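Local coordinates for aminopeptidase (PDB 5IB9), which probably works as a zinc-dependent aminopeptidase, cutting residues from the amino end of peptides, and binds the inhibitor bestatin at its zinc centre, at residues 20-25 and 240-245. Residues are numbered along the deposited sequence; the frame is centred on the assembly and turned at random.
Sequences NTIQFL and DDASGV. With ZN (zinc ion), chain C; ZN (zinc ion), chain B; BES (2-(3-amino-2-hydroxy-4-phenyl-butyrylamino)-4-methyl-pentanoic acid), chain H.
In I22, CG1 stands anti to the carbonyl carbon (chi1 -57°), and chi2 is extended (165°) and carries CD1 on to the backbone of S243. CD1 rests 3.7 Å from S243 CA, while CG1 lies 3.7 Å from A242 O. The other branch, CG2, meets A242 CB at 4.0 Å. L25 comes to the same methyl from one turn further on. Its CB is 4.0 Å from A242 CB. The L25 and V245 side chains cross obliquely, with L25 CD1 3.9 Å from V245 CG1. The small A242 thus sits between I22 and L25, and the two helices run roughly antiparallel at 142°, with no hydrogen bond between them. Helix 238-256 belongs to the M28 peptidase domain. D240, at the start of segment 240-245, bridges the two zinc ions. Its OD1 binds one at 2.0 Å, and its OD2 binds the other at 1.8 Å. H228 and D301 complete the protein ligands of the first zinc ion, E273 and H371 those of the second. Inhibitor oxygen O2 also bridges the pair. The D240-D241 peptide is cis, as in other M28 peptidases. D241 OD1 accepts a hydrogen bond from G244 N, which comes from above the carboxylate plane; this is an Asx motif. An alanine at I22 would probably open a gap over A242 and S243 and leave this side of helix 238-256 less firmly packed. S243 OG donates to N239 O and accepts from V303 N.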
# COMPACT_ATOMS: atom_id res chain seq x y z
N ASN A 20 -14.71 31.52 -3.12
CA ASN A 20 -14.97 31.36 -1.62
C ASN A 20 -14.32 30.05 -1.11
O ASN A 20 -13.78 30.02 0.01
CB ASN A 20 -16.46 31.39 -1.37
CG ASN A 20 -17.02 32.84 -1.52
OD1 ASN A 20 -16.26 33.78 -1.62
ND2 ASN A 20 -18.34 32.94 -1.62
N THR A 21 -14.42 28.98 -1.91
CA THR A 21 -13.68 27.82 -1.46
C THR A 21 -12.19 28.02 -1.31
O THR A 21 -11.56 27.61 -0.32
CB THR A 21 -13.93 26.67 -2.55
OG1 THR A 21 -15.29 26.26 -2.54
CG2 THR A 21 -12.97 25.45 -2.28
N ILE A 22 -11.57 28.70 -2.29
CA ILE A 22 -10.10 28.96 -2.20
C ILE A 22 -9.79 29.87 -0.97
O ILE A 22 -8.77 29.67 -0.32
CB ILE A 22 -9.49 29.57 -3.53
CG1 ILE A 22 -9.82 28.55 -4.66
CG2 ILE A 22 -8.06 29.87 -3.40
CD1 ILE A 22 -9.63 29.14 -6.14
N GLN A 23 -10.64 30.86 -0.78
CA GLN A 23 -10.43 31.81 0.33
C GLN A 23 -10.44 31.00 1.64
O GLN A 23 -9.52 31.20 2.46
CB GLN A 23 -11.60 32.76 0.35
CG GLN A 23 -11.43 33.87 1.42
CD GLN A 23 -12.53 34.93 1.25
OE1 GLN A 23 -13.72 34.61 1.00
NE2 GLN A 23 -12.15 36.18 1.33
N PHE A 24 -11.41 30.09 1.76
CA PHE A 24 -11.46 29.26 3.02
C PHE A 24 -10.17 28.45 3.15
O PHE A 24 -9.52 28.39 4.22
CB PHE A 24 -12.75 28.38 3.10
CG PHE A 24 -12.75 27.54 4.33
CD1 PHE A 24 -13.15 28.11 5.56
CD2 PHE A 24 -12.14 26.25 4.30
CE1 PHE A 24 -12.96 27.34 6.77
CE2 PHE A 24 -11.91 25.45 5.49
CZ PHE A 24 -12.40 26.07 6.72
N LEU A 25 -9.81 27.67 2.09
CA LEU A 25 -8.77 26.68 2.19
C LEU A 25 -7.36 27.26 2.37
O LEU A 25 -6.48 26.67 2.96
CB LEU A 25 -8.81 25.68 0.95
CG LEU A 25 -10.07 24.81 0.98
CD1 LEU A 25 -9.99 24.14 -0.37
CD2 LEU A 25 -10.01 23.80 2.09
N ASP A 240 -2.22 25.87 -5.97
CA ASP A 240 -1.73 24.50 -5.90
C ASP A 240 -2.17 23.94 -4.55
O ASP A 240 -1.39 24.02 -3.61
CB ASP A 240 -0.13 24.42 -6.03
CG ASP A 240 0.40 23.05 -6.21
OD1 ASP A 240 -0.60 22.12 -6.41
OD2 ASP A 240 1.62 22.56 -6.11
N ASP A 241 -3.36 23.32 -4.33
CA ASP A 241 -4.31 23.02 -5.38
C ASP A 241 -5.68 23.32 -4.84
O ASP A 241 -6.66 22.64 -5.20
CB ASP A 241 -4.20 21.58 -5.88
CG ASP A 241 -5.05 21.38 -7.13
OD1 ASP A 241 -5.40 22.31 -7.89
OD2 ASP A 241 -5.42 20.13 -7.37
N ALA A 242 -5.84 24.42 -4.04
CA ALA A 242 -7.23 24.82 -3.77
C ALA A 242 -8.07 25.14 -4.97
O ALA A 242 -9.29 24.88 -4.97
CB ALA A 242 -7.32 25.98 -2.71
N SER A 243 -7.45 25.66 -6.03
CA SER A 243 -8.13 25.91 -7.25
C SER A 243 -8.82 24.66 -7.77
O SER A 243 -9.99 24.70 -8.10
CB SER A 243 -7.15 26.49 -8.31
OG SER A 243 -6.21 25.52 -8.73
N GLY A 244 -8.07 23.57 -7.86
CA GLY A 244 -8.67 22.34 -8.37
C GLY A 244 -9.76 21.79 -7.44
O GLY A 244 -10.70 21.25 -7.92
N VAL A 245 -9.55 21.92 -6.15
CA VAL A 245 -10.60 21.49 -5.18
C VAL A 245 -11.86 22.32 -5.44
O VAL A 245 -12.98 21.74 -5.46
CB VAL A 245 -10.12 21.72 -3.78
CG1 VAL A 245 -11.35 21.49 -2.82
CG2 VAL A 245 -8.97 20.72 -3.42
ZN ZN C . -0.72 20.32 -7.31
ZN ZN B . 2.41 21.02 -5.84
N2 BES H . 0.80 20.70 -9.35
C1 BES H . 2.09 20.04 -9.12
C6 BES H . 2.53 19.40 -10.43
C7 BES H . 2.96 20.31 -11.58
C8 BES H . 3.70 21.51 -11.38
C12 BES H . 2.62 19.92 -12.89
C9 BES H . 4.09 22.28 -12.50
C11 BES H . 3.01 20.70 -14.01
C10 BES H . 3.74 21.88 -13.80
C2 BES H . 1.96 19.00 -8.00
O2 BES H . 1.24 19.74 -7.02
C3 BES H . 3.35 18.74 -7.54
O3 BES H . 3.96 19.66 -7.00
N1 BES H . 3.86 17.59 -7.82
C4 BES H . 5.26 17.32 -7.46
C13 BES H . 5.47 15.89 -7.93
C14 BES H . 4.60 14.85 -7.22
C15 BES H . 5.09 13.52 -7.77
C16 BES H . 4.64 14.91 -5.70
C5 BES H . 6.26 18.15 -8.25
O1 BES H . 7.44 18.25 -7.81
O4 BES H . 5.96 18.71 -9.32